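Side-chain contacts in aldehyde dehydrogenase (PDB 5MYP), which probably oxidises aldehydes to carboxylic acids with NAD+ as cofactor, as an aldehyde dehydrogenase family member from Trypanosoma brucei: residues A[84-87]-A[93-96]; A[97-102]-A[108-113]; A[135-140]-A[442-447]; A[194-199]-A[450-455]. All coordinates share one frame; numbering follows the deposited sequence.

Interaction 1 (A[84-87]-A[93-96]); sequences VWHL and EYVK
One hydrogen bond joins His86 NE2 to Tyr94 OH, at 2.5 Å. The geometry accepts either group as donor. The hydroxyl meets the imidazole at its edge, near the ring plane, and NE2 in turn lies in the plane of the phenol ring. The other ring nitrogen, ND1, makes a weak hydrogen bond to Asp429 OD2, so both nitrogens of this buried imidazole have a partner.

As an aromatic pair the rings meet rim to rim: their centroids are 5.7 Å apart and their planes differ by 36°, with neither lying over the other. The side chains cross at about a right angle. Tyr94 CG, anti to its own carbonyl carbon (chi1 -62°), and His86 CG, anti to its N, bring the two ring edges together. The ring of His90 meets His86 edge-to-face.

Tyr94 follows His86 by eight positions, with 11.0 Å from His86 CA to Tyr94 CA. A little over two turns on, they lie about 80° apart around the axis, and the side-chain ends close the gap: an i to i+8 contact near the C-terminal end of helix 69-95, facing the region of helix 447-452.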
loop_
_atom_site.group_PDB
_atom_site.type_symbol
_atom_site.label_atom_id
_atom_site.label_comp_id
_atom_site.label_asym_id
_atom_site.label_seq_id
_atom_site.Cartn_x
_atom_site.Cartn_y
_atom_site.Cartn_z
ATOM N N VAL A 84 -0.784 -1.702 23.224
ATOM C CA VAL A 84 -1.858 -0.830 23.718
ATOM C C VAL A 84 -1.273 0.427 24.358
ATOM O O VAL A 84 -1.723 1.538 24.061
ATOM C CB VAL A 84 -2.795 -1.508 24.746
ATOM C CG1 VAL A 84 -3.837 -0.502 25.236
ATOM C CG2 VAL A 84 -3.504 -2.712 24.149
ATOM N N TRP A 85 -0.284 0.250 25.232
ATOM C CA TRP A 85 0.362 1.392 25.905
ATOM C C TRP A 85 0.975 2.356 24.890
ATOM O O TRP A 85 0.798 3.570 25.006
ATOM C CB TRP A 85 1.477 0.951 26.864
ATOM C CG TRP A 85 1.094 0.167 28.073
ATOM C CD1 TRP A 85 -0.155 -0.230 28.451
ATOM C CD2 TRP A 85 1.998 -0.365 29.058
ATOM N NE1 TRP A 85 -0.091 -0.945 29.629
ATOM C CE2 TRP A 85 1.218 -1.049 30.018
ATOM C CE3 TRP A 85 3.394 -0.324 29.225
ATOM C CZ2 TRP A 85 1.785 -1.690 31.130
ATOM C CZ3 TRP A 85 3.957 -0.958 30.336
ATOM C CH2 TRP A 85 3.150 -1.632 31.270
ATOM N N HIS A 86 1.677 1.807 23.890
ATOM C CA HIS A 86 2.235 2.602 22.798
ATOM C C HIS A 86 1.155 3.431 22.100
ATOM O O HIS A 86 1.310 4.639 21.940
ATOM C CB HIS A 86 2.937 1.692 21.778
ATOM C CG HIS A 86 3.478 2.414 20.583
ATOM N ND1 HIS A 86 4.825 2.618 20.386
ATOM C CD2 HIS A 86 2.851 2.985 19.526
ATOM C CE1 HIS A 86 5.006 3.288 19.261
ATOM N NE2 HIS A 86 3.823 3.522 18.720
ATOM N N LEU A 87 0.072 2.776 21.689
ATOM C CA LEU A 87 -0.984 3.441 20.916
ATOM C C LEU A 87 -1.720 4.520 21.715
ATOM O O LEU A 87 -2.001 5.590 21.175
ATOM C CB LEU A 87 -1.971 2.416 20.324
ATOM C CG LEU A 87 -1.384 1.544 19.197
ATOM C CD1 LEU A 87 -2.341 0.419 18.839
ATOM C CD2 LEU A 87 -1.037 2.367 17.960
ATOM N N GLU A 93 0.030 12.471 19.216
ATOM C CA GLU A 93 1.119 12.758 18.274
ATOM C C GLU A 93 0.755 12.287 16.861
ATOM O O GLU A 93 0.942 13.024 15.895
ATOM C CB GLU A 93 2.424 12.091 18.726
ATOM C CG GLU A 93 3.660 12.474 17.916
ATOM C CD GLU A 93 4.872 11.609 18.223
ATOM O OE1 GLU A 93 4.942 11.041 19.330
ATOM O OE2 GLU A 93 5.766 11.493 17.357
ATOM N N TYR A 94 0.230 11.065 16.752
ATOM C CA TYR A 94 -0.050 10.465 15.444
ATOM C C TYR A 94 -1.177 11.161 14.671
ATOM O O TYR A 94 -1.098 11.277 13.449
ATOM C CB TYR A 94 -0.334 8.961 15.585
ATOM C CG TYR A 94 0.813 8.115 16.137
ATOM C CD1 TYR A 94 2.145 8.563 16.104
ATOM C CD2 TYR A 94 0.570 6.844 16.670
ATOM C CE1 TYR A 94 3.176 7.788 16.603
ATOM C CE2 TYR A 94 1.610 6.060 17.166
ATOM C CZ TYR A 94 2.908 6.545 17.124
ATOM O OH TYR A 94 3.953 5.802 17.602
ATOM N N VAL A 95 -2.203 11.636 15.373
ATOM C CA VAL A 95 -3.342 12.292 14.714
ATOM C C VAL A 95 -3.054 13.693 14.146
ATOM O O VAL A 95 -3.786 14.154 13.275
ATOM C CB VAL A 95 -4.596 12.362 15.628
ATOM C CG1 VAL A 95 -5.097 10.965 15.976
ATOM C CG2 VAL A 95 -4.343 13.184 16.887
ATOM N N LYS A 96 -2.003 14.364 14.632
ATOM C CA LYS A 96 -1.744 15.760 14.262
ATOM C C LYS A 96 -1.290 15.885 12.803
ATOM O O LYS A 96 -0.609 14.995 12.302
ATOM C CB LYS A 96 -0.705 16.403 15.197
ATOM C CG LYS A 96 0.748 16.080 14.908
ATOM C CD LYS A 96 1.635 16.357 16.120
ATOM C CE LYS A 96 3.103 16.336 15.727
ATOM N NZ LYS A 96 4.020 16.272 16.894
#

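Interaction 2 (A[97-102]-A[108-113]); sequences PVKPTM and LDDCEL
Val98 and Leu113 satisfy each other's backbone. Val98 N donates to Leu113 O at 2.9 Å, and Leu113 N returns a bond to Val98 O at 2.8 Å, with N-H...O angles of 167° and 169°. Two CA-H...O contacts flank this pair: Pro97 CA approaches Leu113 O, and Glu112 CA approaches Val98 O. The result is a single antiparallel bridge of the hydrogen-bonded kind, by which the loop after helix 69-95 turns back onto the start of strand 110-124. The same strand pairs antiparallel with strand 454-461, as in the projecting oligomerisation region of this family.

Lys99 has its own two acceptors. Bent at chi2 and chi3, its chain folds back until NZ reaches Asp110 OD1 in a salt bridge of 2.8 Å and Cys111 O at 3.0 Å, the latter from above the carbonyl plane. Asp110 spends OD2 on Arg461. Glu112 lies alongside Pro97, but its OE1 is taken by Arg461 and Gln114.

On the opposite face of the strand from Lys99 and Asp110, the apolar groups meet: Pro100 CB is 4.1 Å from Leu113 CG, and Met102 CE is 3.9 Å from Cys111 SG; Gly430 and Leu431 of the second subunit pack on Pro100 and Cys111.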
loop_
_atom_site.group_PDB
_atom_site.type_symbol
_atom_site.label_atom_id
_atom_site.label_comp_id
_atom_site.label_asym_id
_atom_site.label_seq_id
_atom_site.Cartn_x
_atom_site.Cartn_y
_atom_site.Cartn_z
ATOM N N PRO A 97 -1.667 16.989 12.128
ATOM C CA PRO A 97 -1.172 17.197 10.765
ATOM C C PRO A 97 0.344 17.382 10.703
ATOM O O PRO A 97 0.930 17.933 11.631
ATOM C CB PRO A 97 -1.880 18.489 10.312
ATOM C CG PRO A 97 -3.044 18.634 11.214
ATOM C CD PRO A 97 -2.614 18.049 12.522
ATOM N N VAL A 98 0.947 16.908 9.619
ATOM C CA VAL A 98 2.372 17.082 9.333
ATOM C C VAL A 98 2.535 18.200 8.295
ATOM O O VAL A 98 1.735 18.302 7.357
ATOM C CB VAL A 98 2.985 15.760 8.797
ATOM C CG1 VAL A 98 4.420 15.950 8.317
ATOM C CG2 VAL A 98 2.923 14.676 9.866
ATOM N N LYS A 99 3.562 19.030 8.474
ATOM C CA LYS A 99 3.892 20.093 7.529
ATOM C C LYS A 99 4.939 19.571 6.538
ATOM O O LYS A 99 6.108 19.427 6.904
ATOM C CB LYS A 99 4.423 21.331 8.269
ATOM C CG LYS A 99 3.465 21.930 9.293
ATOM C CD LYS A 99 2.238 22.585 8.673
ATOM C CE LYS A 99 2.539 23.964 8.105
ATOM N NZ LYS A 99 1.443 24.428 7.199
ATOM N N PRO A 100 4.533 19.272 5.288
ATOM C CA PRO A 100 5.486 18.715 4.327
ATOM C C PRO A 100 6.500 19.738 3.810
ATOM O O PRO A 100 6.240 20.938 3.833
ATOM C CB PRO A 100 4.591 18.259 3.178
ATOM C CG PRO A 100 3.468 19.228 3.193
ATOM C CD PRO A 100 3.235 19.544 4.648
ATOM N N THR A 101 7.638 19.236 3.342
ATOM C CA THR A 101 8.668 20.060 2.716
ATOM C C THR A 101 8.212 20.426 1.306
ATOM O O THR A 101 8.071 19.542 0.447
ATOM C CB THR A 101 10.016 19.312 2.655
ATOM O OG1 THR A 101 10.420 18.962 3.983
ATOM C CG2 THR A 101 11.101 20.174 1.999
ATOM N N MET A 102 7.971 21.720 1.083
ATOM C CA MET A 102 7.470 22.222 -0.194
ATOM C C MET A 102 8.569 22.897 -1.009
ATOM O O MET A 102 9.436 23.562 -0.452
ATOM C CB MET A 102 6.312 23.195 0.042
ATOM C CG MET A 102 5.117 22.611 0.801
ATOM S SD MET A 102 4.445 21.093 0.086
ATOM C CE MET A 102 3.913 21.644 -1.536
ATOM N N LEU A 108 4.986 28.757 -1.528
ATOM C CA LEU A 108 4.282 29.975 -1.104
ATOM C C LEU A 108 2.899 29.732 -0.476
ATOM O O LEU A 108 2.365 30.622 0.177
ATOM C CB LEU A 108 4.147 30.941 -2.285
ATOM C CG LEU A 108 5.462 31.409 -2.919
ATOM C CD1 LEU A 108 5.187 32.234 -4.167
ATOM C CD2 LEU A 108 6.296 32.200 -1.923
ATOM N N ASP A 109 2.324 28.547 -0.679
ATOM C CA ASP A 109 1.013 28.204 -0.112
ATOM C C ASP A 109 1.136 27.502 1.238
ATOM O O ASP A 109 2.225 27.071 1.631
ATOM C CB ASP A 109 0.224 27.325 -1.089
ATOM C CG ASP A 109 -0.008 28.000 -2.423
ATOM O OD1 ASP A 109 -0.370 29.198 -2.437
ATOM O OD2 ASP A 109 0.161 27.332 -3.463
ATOM N N ASP A 110 0.010 27.418 1.940
ATOM C CA ASP A 110 -0.076 26.743 3.233
ATOM C C ASP A 110 -0.513 25.293 3.013
ATOM O O ASP A 110 -1.690 25.035 2.719
ATOM C CB ASP A 110 -1.070 27.482 4.140
ATOM C CG ASP A 110 -1.408 26.707 5.413
ATOM O OD1 ASP A 110 -0.481 26.118 6.013
ATOM O OD2 ASP A 110 -2.594 26.688 5.813
ATOM N N CYS A 111 0.428 24.355 3.166
ATOM C CA CYS A 111 0.166 22.923 2.932
ATOM C C CYS A 111 0.295 22.063 4.198
ATOM O O CYS A 111 1.121 22.348 5.065
ATOM C CB CYS A 111 1.108 22.399 1.843
ATOM S SG CYS A 111 0.877 23.217 0.244
ATOM N N GLU A 112 -0.521 21.010 4.269
ATOM C CA GLU A 112 -0.564 20.064 5.391
ATOM C C GLU A 112 -0.844 18.649 4.896
ATOM O O GLU A 112 -1.505 18.475 3.872
ATOM C CB GLU A 112 -1.710 20.419 6.341
ATOM C CG GLU A 112 -1.438 21.528 7.334
ATOM C CD GLU A 112 -2.593 21.688 8.326
ATOM O OE1 GLU A 112 -3.661 21.054 8.151
ATOM O OE2 GLU A 112 -2.443 22.458 9.289
ATOM N N LEU A 113 -0.349 17.656 5.632
ATOM C CA LEU A 113 -0.744 16.258 5.444
ATOM C C LEU A 113 -1.553 15.843 6.670
ATOM O O LEU A 113 -1.004 15.713 7.765
ATOM C CB LEU A 113 0.482 15.360 5.267
ATOM C CG LEU A 113 1.488 15.780 4.191
ATOM C CD1 LEU A 113 2.629 14.774 4.116
ATOM C CD2 LEU A 113 0.826 15.949 2.833
#

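Interaction 3 (A[135-140]-A[442-447]); sequences LQPLLG and GAYHGR
Tyr444 and Gln136 owe their meeting to two first torsions. The phenol CG of Tyr444 sits between its backbone N and carbonyl carbon (chi1 77°), which aims the ring at helix 132-143. Gln136 CG stands opposite its own N (chi1 -171°), and the extended chain carries the amide over His445. There the amide stacks on the imidazole, the two planes 18° apart, with Gln136 NE2 3.5 Å above the plane of the His445 ring and over its centre. Gln136 OE1 and His445 NE2 are close too, but their angle is too poor for a hydrogen bond. The amide NE2 is hydrogen-bonded to Glu83 OE1.

His445 also brings its CD2 edge over the centre of the Tyr444 ring. Pro137 CG meets Tyr444 CE2 at 3.6 Å, and the ring is touched obliquely by Pro137 N as well. A water ties the polar ends together: it lies 2.7 Å from Tyr444 OH and 2.7 Å from His445 NE2, and gives a weak bond to Gln136 OE1.

The side chains of Tyr444 and Glu223, a predicted active-site residue, come within about 3 Å at their nearest atoms. Around this buried junction, helices 69-95 and 36-52 pack on Leu135 and Leu139, strand 147-151 on Leu138, and strand 196-200 meets Pro137 and Tyr444 through Leu198.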
loop_
_atom_site.group_PDB
_atom_site.type_symbol
_atom_site.label_atom_id
_atom_site.label_comp_id
_atom_site.label_asym_id
_atom_site.label_seq_id
_atom_site.Cartn_x
_atom_site.Cartn_y
_atom_site.Cartn_z
ATOM N N LEU A 135 -5.544 -9.544 17.726
ATOM C CA LEU A 135 -5.664 -8.297 18.501
ATOM C C LEU A 135 -4.673 -7.197 18.119
ATOM O O LEU A 135 -5.037 -6.020 18.156
ATOM C CB LEU A 135 -5.580 -8.558 20.015
ATOM C CG LEU A 135 -6.734 -9.311 20.690
ATOM C CD1 LEU A 135 -6.564 -9.245 22.208
ATOM C CD2 LEU A 135 -8.090 -8.745 20.289
ATOM N N GLN A 136 -3.436 -7.551 17.767
ATOM C CA GLN A 136 -2.434 -6.519 17.438
ATOM C C GLN A 136 -2.860 -5.653 16.237
ATOM O O GLN A 136 -2.802 -4.429 16.336
ATOM C CB GLN A 136 -1.019 -7.101 17.264
ATOM C CG GLN A 136 0.061 -6.035 17.129
ATOM C CD GLN A 136 1.470 -6.558 17.330
ATOM O OE1 GLN A 136 1.767 -7.716 17.061
ATOM N NE2 GLN A 136 2.369 -5.673 17.720
ATOM N N PRO A 137 -3.320 -6.273 15.125
ATOM C CA PRO A 137 -3.886 -5.466 14.028
ATOM C C PRO A 137 -5.132 -4.667 14.430
ATOM O O PRO A 137 -5.260 -3.506 14.052
ATOM C CB PRO A 137 -4.258 -6.511 12.961
ATOM C CG PRO A 137 -3.450 -7.712 13.290
ATOM C CD PRO A 137 -3.279 -7.705 14.777
ATOM N N LEU A 138 -6.035 -5.298 15.184
ATOM C CA LEU A 138 -7.256 -4.640 15.655
ATOM C C LEU A 138 -6.959 -3.362 16.449
ATOM O O LEU A 138 -7.568 -2.325 16.198
ATOM C CB LEU A 138 -8.097 -5.600 16.504
ATOM C CG LEU A 138 -9.400 -5.047 17.091
ATOM C CD1 LEU A 138 -10.352 -4.612 15.980
ATOM C CD2 LEU A 138 -10.048 -6.075 18.003
ATOM N N LEU A 139 -6.025 -3.445 17.397
ATOM C CA LEU A 139 -5.642 -2.282 18.212
ATOM C C LEU A 139 -5.248 -1.094 17.332
ATOM O O LEU A 139 -5.699 0.031 17.558
ATOM C CB LEU A 139 -4.493 -2.631 19.159
ATOM C CG LEU A 139 -4.828 -3.577 20.310
ATOM C CD1 LEU A 139 -3.553 -4.110 20.944
ATOM C CD2 LEU A 139 -5.703 -2.878 21.338
ATOM N N GLY A 140 -4.427 -1.368 16.321
ATOM C CA GLY A 140 -4.028 -0.365 15.342
ATOM C C GLY A 140 -5.179 0.235 14.552
ATOM O O GLY A 140 -5.240 1.447 14.369
ATOM N N GLY A 442 2.699 -4.346 2.641
ATOM C CA GLY A 442 2.292 -3.497 3.755
ATOM C C GLY A 442 3.016 -3.853 5.041
ATOM O O GLY A 442 3.773 -4.829 5.106
ATOM N N ALA A 443 2.791 -3.043 6.067
ATOM C CA ALA A 443 3.416 -3.248 7.368
ATOM C C ALA A 443 2.590 -2.584 8.457
ATOM O O ALA A 443 1.821 -1.660 8.180
ATOM C CB ALA A 443 4.829 -2.697 7.364
ATOM N N TYR A 444 2.742 -3.064 9.686
ATOM C CA TYR A 444 2.036 -2.487 10.835
ATOM C C TYR A 444 2.892 -2.592 12.114
ATOM O O TYR A 444 4.086 -2.885 12.020
ATOM C CB TYR A 444 0.625 -3.102 10.953
ATOM C CG TYR A 444 0.534 -4.502 11.524
ATOM C CD1 TYR A 444 1.084 -5.591 10.850
ATOM C CD2 TYR A 444 -0.142 -4.746 12.722
ATOM C CE1 TYR A 444 0.991 -6.881 11.364
ATOM C CE2 TYR A 444 -0.244 -6.027 13.244
ATOM C CZ TYR A 444 0.318 -7.092 12.562
ATOM O OH TYR A 444 0.214 -8.362 13.083
ATOM N N HIS A 445 2.271 -2.332 13.270
ATOM C CA HIS A 445 2.894 -2.191 14.611
ATOM C C HIS A 445 3.059 -0.705 14.908
ATOM O O HIS A 445 3.691 0.017 14.128
ATOM C CB HIS A 445 4.247 -2.910 14.802
ATOM C CG HIS A 445 4.164 -4.403 14.732
ATOM N ND1 HIS A 445 5.172 -5.227 15.190
ATOM C CD2 HIS A 445 3.191 -5.223 14.270
ATOM C CE1 HIS A 445 4.824 -6.490 15.007
ATOM N NE2 HIS A 445 3.626 -6.514 14.452
ATOM N N GLY A 446 2.456 -0.254 16.008
ATOM C CA GLY A 446 2.651 1.103 16.538
ATOM C C GLY A 446 2.220 2.194 15.578
ATOM O O GLY A 446 1.103 2.160 15.053
ATOM N N ARG A 447 3.118 3.147 15.335
ATOM C CA ARG A 447 2.916 4.213 14.338
ATOM C C ARG A 447 2.525 3.680 12.952
ATOM O O ARG A 447 1.740 4.306 12.244
ATOM C CB ARG A 447 4.192 5.049 14.193
ATOM C CG ARG A 447 4.043 6.302 13.339
ATOM C CD ARG A 447 5.391 6.924 13.020
ATOM N NE ARG A 447 5.896 7.745 14.121
ATOM C CZ ARG A 447 5.584 9.026 14.349
ATOM N NH1 ARG A 447 4.723 9.687 13.574
ATOM N NH2 ARG A 447 6.133 9.649 15.391
HETATM O O HOH W 1 2.639 -8.986 14.006
#

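Interaction 4 (A[194-199]-A[450-455]); sequences FDHILY and FETFSH
Where helix 447-452 gives way to strand 454-461, Thr452 and Phe453 pack on His196 and Leu198 of strand 196-200, which runs parallel to strands 110-124 and 220-223 in the Rossmann-like sheet expected of the cofactor domain in this family. Phe453, the first residue to leave helical geometry, points its edge at one face of the His196 ring: a T-shaped pair with centroids 5.4 Å apart and planes at 78°. The closest atoms of that pair are Phe453 CE1 and His196 CD2, at 3.9 Å. Further along the strand, Leu198 CD1 touches Phe453 CZ at 3.7 Å, so one phenyl ring bridges two strand residues that point to the same side.

Thr452 comes from the same side of the imidazole plane, toward its NE2-CE1 bond. With Thr452 CG2 anti to the backbone N (chi1 of OG1 -67°), the methyl reaches His196 NE2 at 3.7 Å, while OG1 turns to Ala443 O and Tyr448 O. Within the turn, Ser454 OG donates to Phe450 O at 2.7 Å, and Ser454 N bonds to Glu451 O.

The polar account of His196 is uneven. NE2 is bonded to Thr221 OG1, but buried ND1 has no partner in the model; Thr452 O lies near it without a bond. With one nitrogen bonded and the other lacking a partner, a neutral imidazole would probably be the more likely form, held by ring packing and one hydrogen bond.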
loop_
_atom_site.group_PDB
_atom_site.type_symbol
_atom_site.label_atom_id
_atom_site.label_comp_id
_atom_site.label_asym_id
_atom_site.label_seq_id
_atom_site.Cartn_x
_atom_site.Cartn_y
_atom_site.Cartn_z
ATOM N N PHE A 194 -15.214 -3.650 2.714
ATOM C CA PHE A 194 -14.364 -3.047 3.740
ATOM C C PHE A 194 -13.485 -1.981 3.104
ATOM O O PHE A 194 -13.311 -1.946 1.882
ATOM C CB PHE A 194 -13.498 -4.111 4.402
ATOM C CG PHE A 194 -14.285 -5.116 5.181
ATOM C CD1 PHE A 194 -14.696 -4.836 6.479
ATOM C CD2 PHE A 194 -14.641 -6.337 4.613
ATOM C CE1 PHE A 194 -15.436 -5.761 7.205
ATOM C CE2 PHE A 194 -15.375 -7.266 5.335
ATOM C CZ PHE A 194 -15.775 -6.979 6.630
ATOM N N ASP A 195 -12.932 -1.118 3.946
ATOM C CA ASP A 195 -12.032 -0.054 3.502
ATOM C C ASP A 195 -10.559 -0.428 3.631
ATOM O O ASP A 195 -9.698 0.258 3.085
ATOM C CB ASP A 195 -12.361 1.231 4.248
ATOM C CG ASP A 195 -13.796 1.648 4.024
ATOM O OD1 ASP A 195 -14.081 2.215 2.947
ATOM O OD2 ASP A 195 -14.646 1.355 4.900
ATOM N N HIS A 196 -10.288 -1.515 4.350
ATOM C CA HIS A 196 -8.975 -2.138 4.409
ATOM C C HIS A 196 -9.141 -3.575 4.907
ATOM O O HIS A 196 -10.024 -3.855 5.726
ATOM C CB HIS A 196 -8.049 -1.379 5.371
ATOM C CG HIS A 196 -6.596 -1.642 5.141
ATOM N ND1 HIS A 196 -5.791 -0.770 4.445
ATOM C CD2 HIS A 196 -5.805 -2.688 5.491
ATOM C CE1 HIS A 196 -4.562 -1.258 4.388
ATOM N NE2 HIS A 196 -4.546 -2.424 5.008
ATOM N N ILE A 197 -8.292 -4.477 4.420
ATOM C CA ILE A 197 -8.250 -5.856 4.903
ATOM C C ILE A 197 -6.818 -6.185 5.321
ATOM O O ILE A 197 -5.883 -5.996 4.537
ATOM C CB ILE A 197 -8.720 -6.864 3.828
ATOM C CG1 ILE A 197 -10.173 -6.586 3.417
ATOM C CG2 ILE A 197 -8.574 -8.302 4.330
ATOM C CD1 ILE A 197 -10.590 -7.213 2.104
ATOM N N LEU A 198 -6.642 -6.653 6.557
ATOM C CA LEU A 198 -5.365 -7.231 6.982
ATOM C C LEU A 198 -5.526 -8.741 7.104
ATOM O O LEU A 198 -6.404 -9.218 7.828
ATOM C CB LEU A 198 -4.862 -6.621 8.295
ATOM C CG LEU A 198 -3.412 -7.016 8.661
ATOM C CD1 LEU A 198 -2.639 -5.868 9.315
ATOM C CD2 LEU A 198 -3.340 -8.276 9.523
ATOM N N TYR A 199 -4.673 -9.482 6.399
ATOM C CA TYR A 199 -4.675 -10.943 6.418
ATOM C C TYR A 199 -3.296 -11.457 6.802
ATOM O O TYR A 199 -2.293 -11.042 6.226
ATOM C CB TYR A 199 -5.073 -11.517 5.048
ATOM C CG TYR A 199 -4.849 -13.011 4.954
ATOM C CD1 TYR A 199 -5.777 -13.905 5.479
ATOM C CD2 TYR A 199 -3.687 -13.528 4.385
ATOM C CE1 TYR A 199 -5.573 -15.277 5.418
ATOM C CE2 TYR A 199 -3.462 -14.898 4.328
ATOM C CZ TYR A 199 -4.409 -15.771 4.842
ATOM O OH TYR A 199 -4.190 -17.126 4.784
ATOM N N PHE A 450 -1.049 2.735 12.769
ATOM C CA PHE A 450 -1.833 3.957 12.624
ATOM C C PHE A 450 -1.819 4.440 11.170
ATOM O O PHE A 450 -2.870 4.759 10.613
ATOM C CB PHE A 450 -1.343 5.069 13.560
ATOM C CG PHE A 450 -2.154 6.324 13.448
ATOM C CD1 PHE A 450 -1.826 7.296 12.506
ATOM C CD2 PHE A 450 -3.276 6.513 14.241
ATOM C CE1 PHE A 450 -2.586 8.447 12.372
ATOM C CE2 PHE A 450 -4.044 7.663 14.116
ATOM C CZ PHE A 450 -3.699 8.629 13.178
ATOM N N GLU A 451 -0.633 4.473 10.564
ATOM C CA GLU A 451 -0.486 4.899 9.171
ATOM C C GLU A 451 -1.199 3.958 8.197
ATOM O O GLU A 451 -1.917 4.420 7.315
ATOM C CB GLU A 451 0.992 5.047 8.799
ATOM C CG GLU A 451 1.654 6.236 9.476
ATOM C CD GLU A 451 3.157 6.296 9.253
ATOM O OE1 GLU A 451 3.724 5.408 8.576
ATOM O OE2 GLU A 451 3.775 7.250 9.758
ATOM N N THR A 452 -1.022 2.651 8.384
ATOM C CA THR A 452 -1.662 1.640 7.527
ATOM C C THR A 452 -3.191 1.728 7.545
ATOM O O THR A 452 -3.821 1.582 6.502
ATOM C CB THR A 452 -1.201 0.219 7.914
ATOM O OG1 THR A 452 0.181 0.089 7.593
ATOM C CG2 THR A 452 -1.979 -0.874 7.168
ATOM N N PHE A 453 -3.771 1.986 8.716
ATOM C CA PHE A 453 -5.229 2.064 8.863
ATOM C C PHE A 453 -5.799 3.494 8.780
ATOM O O PHE A 453 -6.936 3.729 9.191
ATOM C CB PHE A 453 -5.642 1.362 10.164
ATOM C CG PHE A 453 -5.238 -0.090 10.224
ATOM C CD1 PHE A 453 -5.687 -0.992 9.263
ATOM C CD2 PHE A 453 -4.415 -0.562 11.238
ATOM C CE1 PHE A 453 -5.320 -2.328 9.311
ATOM C CE2 PHE A 453 -4.045 -1.899 11.293
ATOM C CZ PHE A 453 -4.498 -2.786 10.328
ATOM N N SER A 454 -5.017 4.430 8.228
ATOM C CA SER A 454 -5.442 5.805 7.987
ATOM C C SER A 454 -5.210 6.174 6.528
ATOM O O SER A 454 -4.431 5.523 5.826
ATOM C CB SER A 454 -4.632 6.788 8.852
ATOM O OG SER A 454 -4.841 6.580 10.230
ATOM N N HIS A 455 -5.889 7.223 6.087
ATOM C CA HIS A 455 -5.608 7.845 4.814
ATOM C C HIS A 455 -4.840 9.137 5.076
ATOM O O HIS A 455 -5.330 10.015 5.783
ATOM C CB HIS A 455 -6.894 8.138 4.046
ATOM C CG HIS A 455 -6.668 8.940 2.808
ATOM N ND1 HIS A 455 -5.599 8.705 1.979
ATOM C CD2 HIS A 455 -7.359 9.963 2.253
ATOM C CE1 HIS A 455 -5.640 9.545 0.964
ATOM N NE2 HIS A 455 -6.695 10.322 1.106
#

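Overall arrangement
From the N terminus, interaction 1 closes a span within helix 69-95, and interaction 2 begins at the next residue, folding the chain leaving that helix onto strand 110-124. Both are short-range and in series. Interactions 3 and 4 are long-range and cross: the chain passes 135-140, 194-199, 442-447 and 450-455 in that order. They bring the region around helix 447-452 back against helix 132-143 and strand 196-200, and the centres of the two contacts are about 9 Å apart. Interaction 1 meets interaction 3 through the Glu93-Arg447 salt bridge and interaction 4 through Val95 on Phe450. Interaction 2 stands apart, reaching the same sheet as interaction 4; both touch the second subunit.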